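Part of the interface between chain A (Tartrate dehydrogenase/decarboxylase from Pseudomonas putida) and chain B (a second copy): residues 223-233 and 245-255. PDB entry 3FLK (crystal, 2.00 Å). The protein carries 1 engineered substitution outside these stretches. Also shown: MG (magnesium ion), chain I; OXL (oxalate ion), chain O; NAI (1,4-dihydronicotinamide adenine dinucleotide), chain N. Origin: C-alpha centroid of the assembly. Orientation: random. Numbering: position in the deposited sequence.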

# COMPACT_ATOMS: atom_id res chain seq x y z
N HIS A 223 1.34 10.39 4.26
CA HIS A 223 0.44 9.86 3.25
C HIS A 223 0.85 8.41 2.96
O HIS A 223 2.04 8.09 2.97
CB HIS A 223 0.48 10.70 1.97
CG HIS A 223 -0.10 12.07 2.13
ND1 HIS A 223 -1.37 12.30 2.60
CD2 HIS A 223 0.42 13.30 1.87
CE1 HIS A 223 -1.61 13.60 2.63
NE2 HIS A 223 -0.54 14.23 2.18
N ILE A 224 -0.14 7.56 2.73
CA ILE A 224 0.08 6.12 2.60
C ILE A 224 1.09 5.75 1.51
O ILE A 224 1.88 4.82 1.69
CB ILE A 224 -1.26 5.32 2.48
CG1 ILE A 224 -1.02 3.80 2.56
CG2 ILE A 224 -2.03 5.70 1.21
CD1 ILE A 224 -0.56 3.30 3.93
N ASP A 225 1.08 6.48 0.40
CA ASP A 225 2.00 6.18 -0.71
C ASP A 225 3.47 6.35 -0.31
O ASP A 225 4.27 5.43 -0.51
CB ASP A 225 1.64 6.96 -1.99
CG ASP A 225 1.67 8.47 -1.82
OD1 ASP A 225 1.72 8.98 -0.67
OD2 ASP A 225 1.65 9.17 -2.85
N ILE A 226 3.81 7.49 0.29
CA ILE A 226 5.19 7.73 0.72
C ILE A 226 5.56 6.92 1.97
O ILE A 226 6.73 6.58 2.17
CB ILE A 226 5.51 9.25 0.89
CG1 ILE A 226 7.03 9.48 0.96
CG2 ILE A 226 4.80 9.84 2.11
CD1 ILE A 226 7.79 9.10 -0.32
N LEU A 227 4.57 6.60 2.80
CA LEU A 227 4.80 5.74 3.96
C LEU A 227 5.28 4.35 3.52
O LEU A 227 6.26 3.84 4.05
CB LEU A 227 3.53 5.63 4.81
CG LEU A 227 3.54 4.80 6.10
CD1 LEU A 227 4.71 5.13 7.00
CD2 LEU A 227 2.24 5.01 6.85
N CYS A 228 4.59 3.76 2.54
CA CYS A 228 5.02 2.50 1.95
C CYS A 228 6.44 2.57 1.39
O CYS A 228 7.24 1.66 1.60
CB CYS A 228 4.03 2.05 0.86
SG CYS A 228 2.46 1.48 1.52
N ALA A 229 6.75 3.67 0.70
CA ALA A 229 8.09 3.93 0.18
C ALA A 229 9.15 3.96 1.29
O ALA A 229 10.24 3.42 1.13
CB ALA A 229 8.11 5.23 -0.62
N ARG A 230 8.79 4.58 2.42
CA ARG A 230 9.70 4.70 3.56
C ARG A 230 9.92 3.40 4.33
O ARG A 230 10.96 3.21 4.95
CB ARG A 230 9.24 5.82 4.51
CG ARG A 230 9.48 7.22 3.95
CD ARG A 230 9.28 8.30 5.00
NE ARG A 230 9.63 9.62 4.48
CZ ARG A 230 8.76 10.61 4.28
NH1 ARG A 230 7.47 10.45 4.58
NH2 ARG A 230 9.19 11.77 3.80
N PHE A 231 8.94 2.49 4.28
CA PHE A 231 9.10 1.14 4.82
C PHE A 231 10.28 0.43 4.15
O PHE A 231 11.01 -0.33 4.78
CB PHE A 231 7.82 0.32 4.64
CG PHE A 231 6.88 0.36 5.82
CD1 PHE A 231 6.71 1.53 6.57
CD2 PHE A 231 6.13 -0.76 6.16
CE1 PHE A 231 5.83 1.57 7.64
CE2 PHE A 231 5.24 -0.73 7.24
CZ PHE A 231 5.10 0.43 7.98
N VAL A 232 10.44 0.71 2.86
CA VAL A 232 11.51 0.13 2.05
C VAL A 232 12.82 0.89 2.19
O VAL A 232 13.89 0.28 2.29
CB VAL A 232 11.08 0.05 0.55
CG1 VAL A 232 12.26 -0.35 -0.35
CG2 VAL A 232 9.93 -0.93 0.38
N LEU A 233 12.75 2.22 2.21
CA LEU A 233 13.95 3.06 2.17
C LEU A 233 14.52 3.44 3.54
O LEU A 233 15.74 3.55 3.69
CB LEU A 233 13.71 4.31 1.32
CG LEU A 233 13.53 4.10 -0.19
CD1 LEU A 233 12.93 5.34 -0.84
CD2 LEU A 233 14.84 3.71 -0.86
N ASN B 245 -7.74 4.13 -8.42
CA ASN B 245 -7.13 5.41 -8.07
C ASN B 245 -6.20 5.32 -6.85
O ASN B 245 -5.04 5.73 -6.92
CB ASN B 245 -8.22 6.47 -7.84
CG ASN B 245 -7.83 7.84 -8.36
OD1 ASN B 245 -6.65 8.20 -8.41
ND2 ASN B 245 -8.83 8.62 -8.75
N LEU B 246 -6.71 4.75 -5.76
CA LEU B 246 -5.93 4.61 -4.53
C LEU B 246 -4.78 3.60 -4.64
O LEU B 246 -3.64 3.91 -4.28
CB LEU B 246 -6.84 4.25 -3.34
CG LEU B 246 -6.19 3.91 -1.99
CD1 LEU B 246 -5.45 5.11 -1.41
CD2 LEU B 246 -7.24 3.41 -1.01
N PHE B 247 -5.08 2.39 -5.12
CA PHE B 247 -4.07 1.34 -5.17
C PHE B 247 -2.93 1.70 -6.12
O PHE B 247 -1.76 1.47 -5.81
CB PHE B 247 -4.67 -0.04 -5.51
CG PHE B 247 -5.63 -0.57 -4.46
CD1 PHE B 247 -5.70 -0.02 -3.18
CD2 PHE B 247 -6.45 -1.67 -4.76
CE1 PHE B 247 -6.59 -0.52 -2.23
CE2 PHE B 247 -7.34 -2.18 -3.81
CZ PHE B 247 -7.41 -1.61 -2.54
N GLY B 248 -3.27 2.30 -7.25
CA GLY B 248 -2.28 2.78 -8.22
C GLY B 248 -1.37 3.84 -7.64
O GLY B 248 -0.17 3.87 -7.92
N ASP B 249 -1.94 4.72 -6.82
CA ASP B 249 -1.18 5.76 -6.12
C ASP B 249 -0.11 5.13 -5.22
O ASP B 249 1.07 5.47 -5.31
CB ASP B 249 -2.14 6.63 -5.31
CG ASP B 249 -1.48 7.89 -4.75
OD1 ASP B 249 -0.25 8.08 -4.90
OD2 ASP B 249 -2.20 8.71 -4.16
N ILE B 250 -0.54 4.21 -4.36
CA ILE B 250 0.35 3.50 -3.44
C ILE B 250 1.47 2.77 -4.19
O ILE B 250 2.65 2.93 -3.87
CB ILE B 250 -0.43 2.51 -2.53
CG1 ILE B 250 -1.39 3.27 -1.61
CG2 ILE B 250 0.53 1.64 -1.72
CD1 ILE B 250 -2.44 2.40 -0.94
N LEU B 251 1.08 1.98 -5.19
CA LEU B 251 2.04 1.17 -5.95
C LEU B 251 3.05 1.99 -6.74
O LEU B 251 4.17 1.53 -6.98
CB LEU B 251 1.29 0.20 -6.87
CG LEU B 251 0.43 -0.87 -6.19
CD1 LEU B 251 -0.49 -1.53 -7.19
CD2 LEU B 251 1.29 -1.90 -5.47
N SER B 252 2.68 3.21 -7.12
CA SER B 252 3.56 4.07 -7.91
C SER B 252 4.55 4.90 -7.07
O SER B 252 5.41 5.58 -7.63
CB SER B 252 2.76 4.97 -8.85
OG SER B 252 1.80 5.74 -8.15
N ASP B 253 4.43 4.83 -5.75
CA ASP B 253 5.49 5.29 -4.85
C ASP B 253 6.34 4.09 -4.42
O ASP B 253 7.57 4.17 -4.37
CB ASP B 253 4.93 6.02 -3.62
CG ASP B 253 4.89 7.54 -3.79
OD1 ASP B 253 4.76 8.04 -4.93
OD2 ASP B 253 4.99 8.25 -2.76
N LEU B 254 5.68 2.97 -4.11
CA LEU B 254 6.37 1.76 -3.66
C LEU B 254 7.32 1.18 -4.70
O LEU B 254 8.47 0.85 -4.39
CB LEU B 254 5.37 0.69 -3.20
CG LEU B 254 5.97 -0.63 -2.69
CD1 LEU B 254 6.82 -0.40 -1.43
CD2 LEU B 254 4.88 -1.63 -2.41
N GLY B 255 6.84 1.06 -5.94
CA GLY B 255 7.66 0.55 -7.04
C GLY B 255 8.99 1.27 -7.24
O GLY B 255 10.04 0.63 -7.19
MG MG I . 1.29 9.47 -4.84
C1 OXL O . -0.73 11.01 -6.55
C2 OXL O . -1.04 11.46 -5.19
O1 OXL O . 0.33 10.36 -6.74
O2 OXL O . -2.02 12.21 -4.99
O3 OXL O . -1.51 11.28 -7.49
O4 OXL O . -0.30 11.07 -4.26
PA NAI N . 6.32 14.19 -1.54
O1A NAI N . 6.38 13.39 -2.79
O2A NAI N . 6.23 15.63 -1.84
O5B NAI N . 7.63 13.91 -0.65
C5B NAI N . 7.84 12.69 0.02
C4B NAI N . 9.32 12.52 0.37
O4B NAI N . 10.08 12.28 -0.80
C3B NAI N . 9.90 13.76 1.03
O3B NAI N . 10.75 13.34 2.08
C2B NAI N . 10.69 14.44 -0.07
O2B NAI N . 11.83 15.12 0.42
C1B NAI N . 11.05 13.30 -1.01
N9A NAI N . 11.02 13.76 -2.40
C8A NAI N . 9.91 14.03 -3.16
N7A NAI N . 10.32 14.42 -4.39
C5A NAI N . 11.66 14.40 -4.43
C6A NAI N . 12.57 14.70 -5.44
N6A NAI N . 12.15 15.04 -6.65
N1A NAI N . 13.92 14.58 -5.18
C2A NAI N . 14.37 14.16 -3.94
N3A NAI N . 13.45 13.87 -2.94
C4A NAI N . 12.12 13.98 -3.19
O3 NAI N . 5.05 13.64 -0.72
PN NAI N . 4.50 14.18 0.70
O1N NAI N . 5.63 14.69 1.51
O2N NAI N . 3.64 13.10 1.23
O5D NAI N . 3.54 15.40 0.27
C5D NAI N . 3.96 16.74 0.28
C4D NAI N . 2.92 17.61 -0.40
O4D NAI N . 2.82 17.29 -1.78
C3D NAI N . 1.53 17.43 0.18
O3D NAI N . 0.92 18.69 0.28
C2D NAI N . 0.80 16.57 -0.84
O2D NAI N . -0.58 16.81 -0.84
C1D NAI N . 1.48 16.98 -2.14
N1N NAI N . 1.48 15.97 -3.21
C2N NAI N . 1.16 16.38 -4.48
C3N NAI N . 1.17 15.48 -5.54
C7N NAI N . 1.03 15.99 -6.95
O7N NAI N . 1.21 17.37 -7.19
N7N NAI N . 0.75 15.14 -7.94
C4N NAI N . 1.51 14.15 -5.31
C5N NAI N . 1.84 13.73 -4.01
C6N NAI N . 1.83 14.66 -2.97
O HOH W 1 2.20 7.84 -5.83
O HOH W 2 2.93 10.67 -5.08

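Two helices, A 224-233 and B 245-255, run in nearly the same direction, 31° apart, and their axes approach to 7.7 Å. No hydrogen bond crosses between them; a metal and apolar packing join them.

The metal joins A:Asp225 and B:Asp249. A:Asp225 OD2 lies 2.0 Å from MG and B:Asp249 OD1 lies 2.1 Å from it, so these two oxygens sit only 3.0 Å apart, a distance the shared cation makes tolerable. Oxalate O1 and O4 and two waters complete six ligands. B:Asp253 stays outside the first shell: its OD1 accepts a 2.7 Å hydrogen bond from water 1, which also donates to B:Asp249 O at 2.7 Å. Its OD2 lies 3.5 Å from A:Asp225 OD2, two acceptors with no hydrogen bond between them. A:Asp225 and B:Asp253 are the residues most covered on their respective helices. The other oxygen of A:Asp225, OD1, accepts from A:Ile226 N at 2.7 Å, tying the carboxylate to its own helix.

Apolar packing lies along one flank. A:Ile224 CG2 meets B:Ile250 CG1 at 3.8 Å, and A:Cys228 presents its SG to B:Ile250 CG2 at the same distance. Further along, B:Leu254 CD1 reaches A:Val232 CG2 at 3.6 Å. The branched Ile, Leu and Val side chains suit these buried sites, offering methyl surfaces.

The backbones come close at A:Asp225 and B:Ile250, CA to CA 4.2 Å, and at A:Ala229 and B:Leu254, CA to CA 4.7 Å; A:Ala229 CB is 3.9 Å from B:Asp253 O.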